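Local coordinates for protein uncharacterized ACR, COG1565 superfamily (Burkholderia thailandensis, PDB 4F3N) that is not characterised biochemically but is probably an S-adenosyl-L-methionine-dependent methyltransferase, perhaps one acting on protein arginine, at residues A56-L61 against P332-I337; S64-I69 against V237-A242. One frame throughout, in Å; residues are numbered along the deposited sequence.

Contact 1: A56-L61 against P332-I337; sequences AQSEAL and PGLQDI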
loop_
_atom_site.group_PDB
_atom_site.type_symbol
_atom_site.label_atom_id
_atom_site.label_comp_id
_atom_site.label_asym_id
_atom_site.label_seq_id
_atom_site.Cartn_x
_atom_site.Cartn_y
_atom_site.Cartn_z
ATOM N N ALA A 56 -12.885 10.567 22.920
ATOM C CA ALA A 56 -14.279 10.129 22.876
ATOM C C ALA A 56 -14.536 9.269 21.640
ATOM O O ALA A 56 -15.265 8.249 21.701
ATOM C CB ALA A 56 -15.218 11.344 22.858
ATOM N N GLN A 57 -13.988 9.701 20.515
ATOM C CA GLN A 57 -14.085 8.940 19.279
ATOM C C GLN A 57 -13.447 7.541 19.389
ATOM O O GLN A 57 -14.056 6.517 19.034
ATOM C CB GLN A 57 -13.389 9.691 18.138
ATOM C CG GLN A 57 -13.221 8.842 16.886
ATOM C CD GLN A 57 -12.454 9.538 15.788
ATOM O OE1 GLN A 57 -11.275 9.203 15.503
ATOM N NE2 GLN A 57 -13.125 10.449 15.109
ATOM N N SER A 58 -12.217 7.520 19.888
ATOM C CA SER A 58 -11.504 6.251 20.061
ATOM C C SER A 58 -12.250 5.344 21.037
ATOM O O SER A 58 -12.371 4.140 20.818
ATOM C CB SER A 58 -10.074 6.503 20.560
ATOM O OG SER A 58 -9.323 5.320 20.645
ATOM N N GLU A 59 -12.743 5.910 22.141
ATOM C CA GLU A 59 -13.509 5.097 23.105
ATOM C C GLU A 59 -14.792 4.505 22.513
ATOM O O GLU A 59 -15.120 3.336 22.800
ATOM C CB GLU A 59 -13.762 5.902 24.385
ATOM C CG GLU A 59 -12.466 6.177 25.113
ATOM C CD GLU A 59 -12.611 7.141 26.293
ATOM O OE1 GLU A 59 -13.465 8.054 26.246
ATOM O OE2 GLU A 59 -11.845 7.001 27.280
ATOM N N ALA A 60 -15.502 5.267 21.657
ATOM C CA ALA A 60 -16.728 4.780 21.031
ATOM C C ALA A 60 -16.364 3.627 20.092
ATOM O O ALA A 60 -17.034 2.566 20.073
ATOM C CB ALA A 60 -17.461 5.896 20.286
ATOM N N LEU A 61 -15.293 3.833 19.327
ATOM C CA LEU A 61 -14.867 2.811 18.373
ATOM C C LEU A 61 -14.497 1.561 19.130
ATOM O O LEU A 61 -14.930 0.475 18.756
ATOM C CB LEU A 61 -13.701 3.282 17.521
ATOM C CG LEU A 61 -13.091 2.248 16.589
ATOM C CD1 LEU A 61 -14.116 1.789 15.558
ATOM C CD2 LEU A 61 -11.866 2.931 15.945
ATOM N N PRO A 332 -7.543 2.839 19.410
ATOM C CA PRO A 332 -8.241 2.499 18.175
ATOM C C PRO A 332 -8.809 3.739 17.456
ATOM O O PRO A 332 -9.485 4.563 18.067
ATOM C CB PRO A 332 -9.380 1.585 18.642
ATOM C CG PRO A 332 -8.838 0.932 19.847
ATOM C CD PRO A 332 -7.984 1.994 20.536
ATOM N N GLY A 333 -8.528 3.840 16.178
ATOM C CA GLY A 333 -9.029 4.957 15.378
ATOM C C GLY A 333 -8.058 6.117 15.302
ATOM O O GLY A 333 -8.257 7.031 14.470
ATOM N N LEU A 334 -7.044 6.159 16.177
ATOM C CA LEU A 334 -6.115 7.297 16.226
ATOM C C LEU A 334 -4.702 6.956 15.783
ATOM O O LEU A 334 -3.809 7.809 15.807
ATOM C CB LEU A 334 -6.069 7.907 17.627
ATOM C CG LEU A 334 -7.408 8.298 18.241
ATOM C CD1 LEU A 334 -7.182 8.922 19.631
ATOM C CD2 LEU A 334 -8.184 9.258 17.338
ATOM N N GLN A 335 -4.471 5.698 15.384
ATOM C CA GLN A 335 -3.198 5.311 14.856
ATOM C C GLN A 335 -3.375 4.438 13.604
ATOM O O GLN A 335 -4.430 3.817 13.406
ATOM C CB GLN A 335 -2.354 4.582 15.926
ATOM C CG GLN A 335 -2.926 3.231 16.371
ATOM C CD GLN A 335 -1.938 2.414 17.181
ATOM O OE1 GLN A 335 -0.963 2.941 17.748
ATOM N NE2 GLN A 335 -2.182 1.096 17.261
ATOM N N ASP A 336 -2.319 4.423 12.797
ATOM C CA ASP A 336 -2.199 3.602 11.589
ATOM C C ASP A 336 -1.795 2.195 12.024
ATOM O O ASP A 336 -1.123 2.031 13.024
ATOM C CB ASP A 336 -1.043 4.198 10.751
ATOM C CG ASP A 336 -1.054 3.786 9.334
ATOM O OD1 ASP A 336 -1.933 3.000 8.928
ATOM O OD2 ASP A 336 -0.150 4.283 8.619
ATOM N N ILE A 337 -2.196 1.193 11.248
ATOM C CA ILE A 337 -1.724 -0.177 11.420
ATOM C C ILE A 337 -1.371 -0.665 10.013
ATOM O O ILE A 337 -2.207 -0.569 9.102
ATOM C CB ILE A 337 -2.794 -1.138 12.014
ATOM C CG1 ILE A 337 -3.344 -0.606 13.370
ATOM C CG2 ILE A 337 -2.164 -2.531 12.187
ATOM C CD1 ILE A 337 -4.563 -1.358 13.910
#
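S58, Q57 and L61 lie on the helix face that meets the turn P332-L334, and with the next atom trans to the backbone N in each, their OG and CG branches carry on to it. For S58 (chi1 -176°) the result is a hydroxyl aimed at the carbonyl of P332. S58 OG donates to P332 O over 2.7 Å, with a C=O...O angle of 129° and the donor lifted 24° out of the carbonyl plane. A weaker CA-H...O contact from S58 CA to the same P332 O, at 3.3 Å, adds to it. Nearly one turn on, L61 lays CD2 against the backbone of the turn, 3.5 Å from G333 N, and meets the proline ring at P332 CB, 3.9 Å away. G333, with a positive phi, has a backbone shape and a closeness to L61 that leave no room for a side chain. The methyl groups of L334 come up to the helix: CD1 rests 3.9 Å from S58 CB, while CD2 lies 3.6 Å from Q57 OE1 at the end of a chain extended beyond CG. A single hydrogen bond thus sits beside mainly apolar contacts. P332 packs on Y81 and V85 of helix 78-87 with its ring, and L334 also touches P50, just ahead of helix 52-71. Beyond the turn, the chain enters strand 336-342, whose D336 pairs through its backbone with H319 of strand 317-319, so the contact ties helix 52-71 to the lead-in of a small mixed sheet.

Contact 2: S64-I69 against V237-A242; sequences SLRAEI and VSIDDA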
loop_
_atom_site.group_PDB
_atom_site.type_symbol
_atom_site.label_atom_id
_atom_site.label_comp_id
_atom_site.label_asym_id
_atom_site.label_seq_id
_atom_site.Cartn_x
_atom_site.Cartn_y
_atom_site.Cartn_z
ATOM N N SER A 64 -17.516 -0.321 20.483
ATOM C CA SER A 64 -18.184 -1.031 19.423
ATOM C C SER A 64 -17.465 -2.332 19.087
ATOM O O SER A 64 -18.091 -3.361 18.834
ATOM C CB SER A 64 -18.369 -0.151 18.172
ATOM O OG SER A 64 -17.150 -0.037 17.437
ATOM N N LEU A 65 -16.135 -2.303 19.100
ATOM C CA LEU A 65 -15.373 -3.523 18.867
ATOM C C LEU A 65 -15.462 -4.526 20.003
ATOM O O LEU A 65 -15.564 -5.712 19.770
ATOM C CB LEU A 65 -13.886 -3.194 18.599
ATOM C CG LEU A 65 -13.583 -3.009 17.136
ATOM C CD1 LEU A 65 -12.257 -2.311 16.939
ATOM C CD2 LEU A 65 -13.751 -4.318 16.354
ATOM N N ARG A 66 -15.425 -4.065 21.247
ATOM C CA ARG A 66 -15.603 -4.958 22.379
ATOM C C ARG A 66 -16.998 -5.643 22.331
ATOM O O ARG A 66 -17.148 -6.845 22.573
ATOM C CB ARG A 66 -15.466 -4.215 23.694
ATOM C CG ARG A 66 -14.037 -3.849 24.058
ATOM C CD ARG A 66 -13.936 -3.566 25.566
ATOM N NE ARG A 66 -14.697 -2.378 25.861
ATOM C CZ ARG A 66 -14.251 -1.127 25.712
ATOM N NH1 ARG A 66 -12.993 -0.876 25.345
ATOM N NH2 ARG A 66 -15.066 -0.117 25.974
ATOM N N ALA A 67 -17.991 -4.864 21.945
ATOM C CA ALA A 67 -19.344 -5.414 21.836
ATOM C C ALA A 67 -19.444 -6.459 20.722
ATOM O O ALA A 67 -20.078 -7.492 20.882
ATOM C CB ALA A 67 -20.354 -4.286 21.613
ATOM N N GLU A 68 -18.807 -6.194 19.594
ATOM C CA GLU A 68 -18.772 -7.149 18.523
ATOM C C GLU A 68 -18.070 -8.428 18.905
ATOM O O GLU A 68 -18.566 -9.533 18.636
ATOM C CB GLU A 68 -18.080 -6.562 17.298
ATOM C CG GLU A 68 -18.140 -7.569 16.165
ATOM C CD GLU A 68 -17.833 -7.001 14.821
ATOM O OE1 GLU A 68 -18.000 -5.790 14.613
ATOM O OE2 GLU A 68 -17.439 -7.840 13.968
ATOM N N ILE A 69 -16.914 -8.291 19.570
ATOM C CA ILE A 69 -16.175 -9.464 20.025
ATOM C C ILE A 69 -16.997 -10.321 20.994
ATOM O O ILE A 69 -17.071 -11.542 20.836
ATOM C CB ILE A 69 -14.827 -9.078 20.663
ATOM C CG1 ILE A 69 -13.870 -8.553 19.588
ATOM C CG2 ILE A 69 -14.204 -10.305 21.369
ATOM C CD1 ILE A 69 -12.619 -7.939 20.175
ATOM N N VAL A 237 -8.331 -11.571 18.092
ATOM C CA VAL A 237 -8.518 -10.601 19.144
ATOM C C VAL A 237 -9.651 -11.022 20.073
ATOM O O VAL A 237 -10.752 -11.358 19.602
ATOM C CB VAL A 237 -8.789 -9.210 18.567
ATOM C CG1 VAL A 237 -8.834 -8.195 19.719
ATOM C CG2 VAL A 237 -7.688 -8.790 17.594
ATOM N N SER A 238 -9.359 -10.985 21.380
ATOM C CA SER A 238 -10.315 -11.229 22.438
ATOM C C SER A 238 -10.327 -10.053 23.418
ATOM O O SER A 238 -9.640 -9.070 23.209
ATOM C CB SER A 238 -9.969 -12.512 23.171
ATOM O OG SER A 238 -10.211 -13.632 22.331
ATOM N N ILE A 239 -11.148 -10.137 24.459
ATOM C CA ILE A 239 -11.151 -9.147 25.529
ATOM C C ILE A 239 -10.783 -9.879 26.806
ATOM O O ILE A 239 -11.275 -10.980 27.043
ATOM C CB ILE A 239 -12.573 -8.528 25.641
ATOM C CG1 ILE A 239 -12.902 -7.758 24.340
ATOM C CG2 ILE A 239 -12.716 -7.524 26.771
ATOM C CD1 ILE A 239 -11.977 -6.596 24.110
ATOM N N ASP A 240 -9.942 -9.289 27.639
ATOM C CA ASP A 240 -9.645 -9.877 28.940
ATOM C C ASP A 240 -10.647 -9.440 30.014
ATOM O O ASP A 240 -11.649 -8.758 29.738
ATOM C CB ASP A 240 -8.186 -9.610 29.322
ATOM C CG ASP A 240 -7.926 -8.168 29.733
ATOM O OD1 ASP A 240 -8.877 -7.390 29.982
ATOM O OD2 ASP A 240 -6.740 -7.823 29.803
ATOM N N ASP A 241 -10.393 -9.894 31.247
ATOM C CA ASP A 241 -11.332 -9.706 32.337
ATOM C C ASP A 241 -11.405 -8.245 32.770
ATOM O O ASP A 241 -12.357 -7.854 33.432
ATOM C CB ASP A 241 -10.994 -10.630 33.518
ATOM C CG ASP A 241 -9.561 -10.466 34.006
ATOM O OD1 ASP A 241 -8.668 -10.271 33.165
ATOM O OD2 ASP A 241 -9.327 -10.526 35.229
ATOM N N ALA A 242 -10.403 -7.442 32.383
ATOM C CA ALA A 242 -10.439 -5.969 32.609
ATOM C C ALA A 242 -10.952 -5.205 31.409
ATOM O O ALA A 242 -10.829 -3.969 31.355
ATOM C CB ALA A 242 -9.052 -5.435 32.948
#
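Helix 64-69 passes over the end of strand 237-239 almost at right angles, the two short axes making 96° and coming within 8.5 Å of each other. The strand is the last part of 231-239 in the five-stranded antiparallel sheet, so helix 52-71 packs across the end of that strand. The nearest CA pairs are I69 with S238 and R66 with I239, 6.6 and 6.9 Å apart. I69 points its side chain at the strand and uses both branches. Its CG1 stands trans to the carbonyl carbon (chi1 -70°) and the chain runs on extended, which carries CD1 to V237 CG1 at 3.8 Å, the two side chains crossing at about a right angle. The other branch, CG2, lies over the backbone, 4.1 Å from S238 CA, and at 4.1 Å from I239 CG1 also reaches the next side chain. I239 turns toward the helix and ends in CD1, which presses on the aliphatic part of R66: R66 CG is 3.4 Å from I239 CD1, a close approach, and R66 CD follows at 3.9 Å. The arginine chain runs across the isoleucine and bends at chi3. S238 points the other way, and its OG is hydrogen-bonded to the carbonyl of G74. I76 of strand 76-77 lies against both I69 and V237, while F245 of strand 245-250 touches I239. No hydrogen bond joins the two segments; the contact rests on van der Waals packing of aliphatic groups, I69 against V237 and I239, with the methylenes of R66 on I239.

In the fold
Both contacts belong to one long helix, 52-71: contact 1 uses residues 56-61 and contact 2 residues 64-69, and their centres lie about 14 Å apart. The partners come in the reverse order, since strand 231-239 of contact 2 precedes the turn at 332-334 of contact 1. Early helix residues therefore meet the later part of the chain. One partner is a strand of the five-stranded antiparallel sheet, the other the turn leading into the four-stranded mixed sheet, and helix 78-87 touches residues of both contacts. The N-terminal helix thus bridges a strand of one sheet and the approach to the other, away from the S-adenosyl-L-homocysteine-binding residues T113 and N214.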